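Long-range contacts in putative D-lactate dehydrogenase (Chlamydomonas reinhardtii, PDB 4ZGS), which probably reduces pyruvate to D-lactate in the chloroplast with a nicotinamide cofactor, as a member of the D-isomer specific 2-hydroxyacid dehydrogenase family: residues 32-37 with 56-60; 37-41 with 72-76. All coordinates share one frame; numbering follows the deposited sequence.

Strand 36-39 serves both contacts, and its start and its later part meet different surroundings. Interaction 1 gathers the approach to the strand, residues 32-37, against the end of helix 44-57 and the turn into strand 60-63; it is partly buried, with an apolar, aromatic inner side and a charged outer one. Interaction 2 is buried and smaller, joining Ile38 of the strand and Tyr40 just beyond it to the loop 72-76 that leads on toward strand 81-84. Backbone-to-backbone bonds occur in the first, whereas a tyrosine hydroxyl reaching a loop carbonyl is the polar link in the second. Cys37 belongs to both segments but makes contact in interaction 1 alone.

Interaction 1. Residues 32-37 with 56-60; sequences VATTRC and KVFTD
Phe58 forms the tight half of this contact, its ring held between Cys37 and Val57. The Cys37 sulfur stands over the centre of one face, SG lying 3.8 Å from the ring centroid and 11° off the normal, a sulfur-aromatic contact; Val57 CG1 covers the opposite face. The carbonyl oxygen of Val32 meets the edge, while Val32 CG1 touches both Phe58 CE1 and Val57 CG1 at 3.5 Å. With CG anti to its carbonyl carbon (chi1 -50°), Phe58 carries the CD1 and CE1 side of its ring to Val32 and Thr35, Thr35 CB lying 3.5 Å from Phe58 CD1. An alanine here would leave Cys37 SG without its aromatic partner and is likely to open a gap beside Val32. Thr59 N gives Ala33 O a nearly straight hydrogen bond of 2.9 Å. The backbone bond from Cys37 N to Asp60 O is weak at 3.3 Å, yet nearly straight. The outer side is looser: Arg36 NH1 and Asp60 OD2 form a long salt bridge of 3.4 Å, the guanidinium and carboxylate planes 68° apart. The contact belongs to the beta-alpha-beta unit of strand 36-39, helix 44-57 and strand 60-63, where helix 341-359 packs on Val32, Thr35, Val57 and Phe58.

Interaction 2. Residues 37-41 with 72-76; sequences CICYS and TAQLA
Tyr40 and Ile38 reach from strand 36-39 and its end to the loop 72-76, on the side of the parallel five-stranded sheet away from Cys37 and Cys39, in a flavodoxin-like alpha/beta layer whose strands run in the order 2-1-3-4-5. The polar part is a single hydrogen bond: Tyr40 OH donates to Thr72 O over 2.8 Å, approaching at 140° to the C=O bond and slightly tilted from the carbonyl plane. Relative to the ring, that oxygen lies at the edge and in plane, also close to CE2, so the carbonyl meets one side of the phenol's outer end. Tyr40 CG sits beside the backbone N (chi1 -69°), which directs the ring toward the loop. Thr72 OG1 is occupied by Asp69 N and Pro67 O, which probably limits the movement of the residue whose carbonyl accepts the phenol.

The apolar part is carried by Ile38. Its CG1 branch extends anti to the backbone N (chi1 -180°) and brings CD1 to 3.9 Å from Leu75 CB, while the other branch, CG2, meets Ala76 CB at 3.8 Å. The same CD1 lies against the backbone of the loop, near Leu75 O. Leu98 of helix 92-101 packs on Ala73 and Ala76, joining this loop to the next helix, and Leu75 also touches Tyr62 of strand 60-63. Beside the phenol's hydrogen bond, the Ala76 methyl also lies at the ring edge, with CB 3.2 Å from Tyr40 OH.

Interaction 1. Residues 32-37 with 56-60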
# COMPACT_ATOMS: atom_id res chain seq x y z
N VAL A 32 -31.69 -33.46 17.46
CA VAL A 32 -30.79 -32.75 16.55
C VAL A 32 -29.54 -32.31 17.30
O VAL A 32 -28.42 -32.45 16.80
CB VAL A 32 -31.45 -31.52 15.93
CG1 VAL A 32 -30.39 -30.61 15.26
CG2 VAL A 32 -32.57 -31.93 14.97
N ALA A 33 -29.73 -31.83 18.53
CA ALA A 33 -28.65 -31.33 19.37
C ALA A 33 -27.56 -32.39 19.62
O ALA A 33 -26.38 -32.05 19.81
CB ALA A 33 -29.22 -30.82 20.68
N THR A 34 -27.94 -33.66 19.62
CA THR A 34 -27.00 -34.75 19.89
C THR A 34 -26.06 -34.97 18.70
O THR A 34 -25.14 -35.77 18.78
CB THR A 34 -27.74 -36.10 20.19
OG1 THR A 34 -28.42 -36.56 19.02
CG2 THR A 34 -28.74 -35.96 21.34
N THR A 35 -26.32 -34.29 17.59
CA THR A 35 -25.42 -34.38 16.45
C THR A 35 -24.03 -33.83 16.79
O THR A 35 -23.92 -32.80 17.47
CB THR A 35 -25.98 -33.61 15.22
OG1 THR A 35 -27.33 -34.02 14.96
CG2 THR A 35 -25.13 -33.89 13.98
N ARG A 36 -22.98 -34.54 16.36
CA ARG A 36 -21.59 -34.12 16.51
C ARG A 36 -21.06 -33.63 15.17
O ARG A 36 -20.93 -34.42 14.23
CB ARG A 36 -20.71 -35.25 17.04
CG ARG A 36 -20.86 -35.57 18.52
CD ARG A 36 -20.00 -36.75 18.90
NE ARG A 36 -18.56 -36.48 18.75
CZ ARG A 36 -17.80 -35.86 19.64
NH1 ARG A 36 -18.30 -35.40 20.78
NH2 ARG A 36 -16.51 -35.68 19.38
N CYS A 37 -20.72 -32.34 15.11
CA CYS A 37 -20.33 -31.68 13.88
C CYS A 37 -18.88 -31.16 13.90
O CYS A 37 -18.47 -30.47 14.83
CB CYS A 37 -21.26 -30.51 13.62
SG CYS A 37 -22.99 -30.88 13.42
N LYS A 56 -25.80 -23.05 19.26
CA LYS A 56 -27.17 -22.94 19.77
C LYS A 56 -28.02 -24.17 19.42
O LYS A 56 -29.01 -24.45 20.09
CB LYS A 56 -27.86 -21.67 19.26
CG LYS A 56 -27.39 -20.41 19.98
CD LYS A 56 -28.06 -19.15 19.45
CE LYS A 56 -27.52 -17.91 20.15
NZ LYS A 56 -28.01 -16.62 19.61
N VAL A 57 -27.62 -24.89 18.37
CA VAL A 57 -28.35 -26.07 17.91
C VAL A 57 -27.63 -27.35 18.29
O VAL A 57 -28.21 -28.21 18.94
CB VAL A 57 -28.59 -26.05 16.40
CG1 VAL A 57 -29.17 -27.35 15.93
CG2 VAL A 57 -29.51 -24.90 16.05
N PHE A 58 -26.39 -27.50 17.86
CA PHE A 58 -25.66 -28.73 18.16
C PHE A 58 -24.86 -28.56 19.45
O PHE A 58 -24.21 -27.55 19.67
CB PHE A 58 -24.76 -29.11 16.99
CG PHE A 58 -25.47 -29.13 15.68
CD1 PHE A 58 -26.37 -30.14 15.38
CD2 PHE A 58 -25.30 -28.11 14.77
CE1 PHE A 58 -27.06 -30.15 14.17
CE2 PHE A 58 -25.99 -28.11 13.57
CZ PHE A 58 -26.85 -29.12 13.26
N THR A 59 -24.97 -29.55 20.32
CA THR A 59 -24.35 -29.53 21.63
C THR A 59 -22.81 -29.61 21.57
O THR A 59 -22.12 -28.98 22.37
CB THR A 59 -24.88 -30.70 22.49
OG1 THR A 59 -24.65 -30.44 23.88
CG2 THR A 59 -24.19 -31.98 22.08
N ASP A 60 -22.29 -30.44 20.67
CA ASP A 60 -20.86 -30.63 20.46
C ASP A 60 -20.55 -30.26 19.03
O ASP A 60 -21.05 -30.90 18.10
CB ASP A 60 -20.40 -32.07 20.70
CG ASP A 60 -20.54 -32.50 22.15
OD1 ASP A 60 -20.41 -31.63 23.03
OD2 ASP A 60 -20.77 -33.71 22.40

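Interaction 2. Residues 37-41 with 72-76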
# COMPACT_ATOMS: atom_id res chain seq x y z
N CYS A 37 -20.72 -32.34 15.11
CA CYS A 37 -20.33 -31.68 13.88
C CYS A 37 -18.88 -31.16 13.90
O CYS A 37 -18.47 -30.47 14.83
CB CYS A 37 -21.26 -30.51 13.62
SG CYS A 37 -22.99 -30.88 13.42
N ILE A 38 -18.11 -31.50 12.87
CA ILE A 38 -16.80 -30.90 12.72
C ILE A 38 -16.78 -29.95 11.51
O ILE A 38 -17.30 -30.30 10.46
CB ILE A 38 -15.69 -32.01 12.61
CG1 ILE A 38 -14.29 -31.39 12.46
CG2 ILE A 38 -15.97 -32.97 11.46
CD1 ILE A 38 -13.13 -32.39 12.73
N CYS A 39 -16.22 -28.74 11.67
CA CYS A 39 -16.10 -27.77 10.54
C CYS A 39 -14.65 -27.46 10.18
O CYS A 39 -13.87 -26.96 10.99
CB CYS A 39 -16.81 -26.44 10.84
SG CYS A 39 -18.62 -26.60 10.89
N TYR A 40 -14.30 -27.78 8.94
CA TYR A 40 -12.99 -27.49 8.41
C TYR A 40 -12.81 -26.06 7.86
O TYR A 40 -13.78 -25.40 7.48
CB TYR A 40 -12.66 -28.54 7.37
CG TYR A 40 -12.46 -29.88 8.03
CD1 TYR A 40 -13.53 -30.71 8.28
CD2 TYR A 40 -11.20 -30.29 8.44
CE1 TYR A 40 -13.36 -31.95 8.91
CE2 TYR A 40 -11.01 -31.51 9.06
CZ TYR A 40 -12.10 -32.35 9.30
OH TYR A 40 -11.93 -33.59 9.91
N SER A 41 -11.58 -25.59 7.83
CA SER A 41 -11.31 -24.23 7.34
C SER A 41 -12.04 -23.16 8.14
O SER A 41 -12.63 -22.26 7.55
CB SER A 41 -11.69 -24.09 5.86
OG SER A 41 -10.97 -25.01 5.06
N THR A 72 -5.96 -34.15 8.03
CA THR A 72 -6.86 -33.48 8.97
C THR A 72 -8.23 -34.11 9.00
O THR A 72 -9.12 -33.68 9.74
CB THR A 72 -7.00 -31.99 8.63
OG1 THR A 72 -7.40 -31.85 7.26
CG2 THR A 72 -5.67 -31.27 8.86
N ALA A 73 -8.37 -35.22 8.30
CA ALA A 73 -9.63 -35.93 8.25
C ALA A 73 -9.71 -36.81 9.48
O ALA A 73 -10.77 -37.09 10.02
CB ALA A 73 -9.73 -36.77 6.99
N GLN A 74 -8.54 -37.20 9.95
CA GLN A 74 -8.41 -38.02 11.13
C GLN A 74 -8.90 -37.26 12.36
O GLN A 74 -9.07 -37.84 13.44
CB GLN A 74 -6.95 -38.44 11.25
CG GLN A 74 -6.53 -39.19 9.98
CD GLN A 74 -5.04 -39.45 9.90
OE1 GLN A 74 -4.23 -38.72 10.47
NE2 GLN A 74 -4.66 -40.50 9.17
N LEU A 75 -9.13 -35.97 12.16
CA LEU A 75 -9.69 -35.10 13.20
C LEU A 75 -11.19 -35.33 13.39
O LEU A 75 -11.75 -34.95 14.42
CB LEU A 75 -9.45 -33.62 12.84
CG LEU A 75 -8.06 -32.99 13.04
CD1 LEU A 75 -8.01 -31.60 12.37
CD2 LEU A 75 -7.62 -32.94 14.51
N ALA A 76 -11.82 -35.96 12.40
CA ALA A 76 -13.27 -36.08 12.33
C ALA A 76 -13.76 -37.35 13.00
O ALA A 76 -14.93 -37.70 12.90
CB ALA A 76 -13.74 -36.04 10.88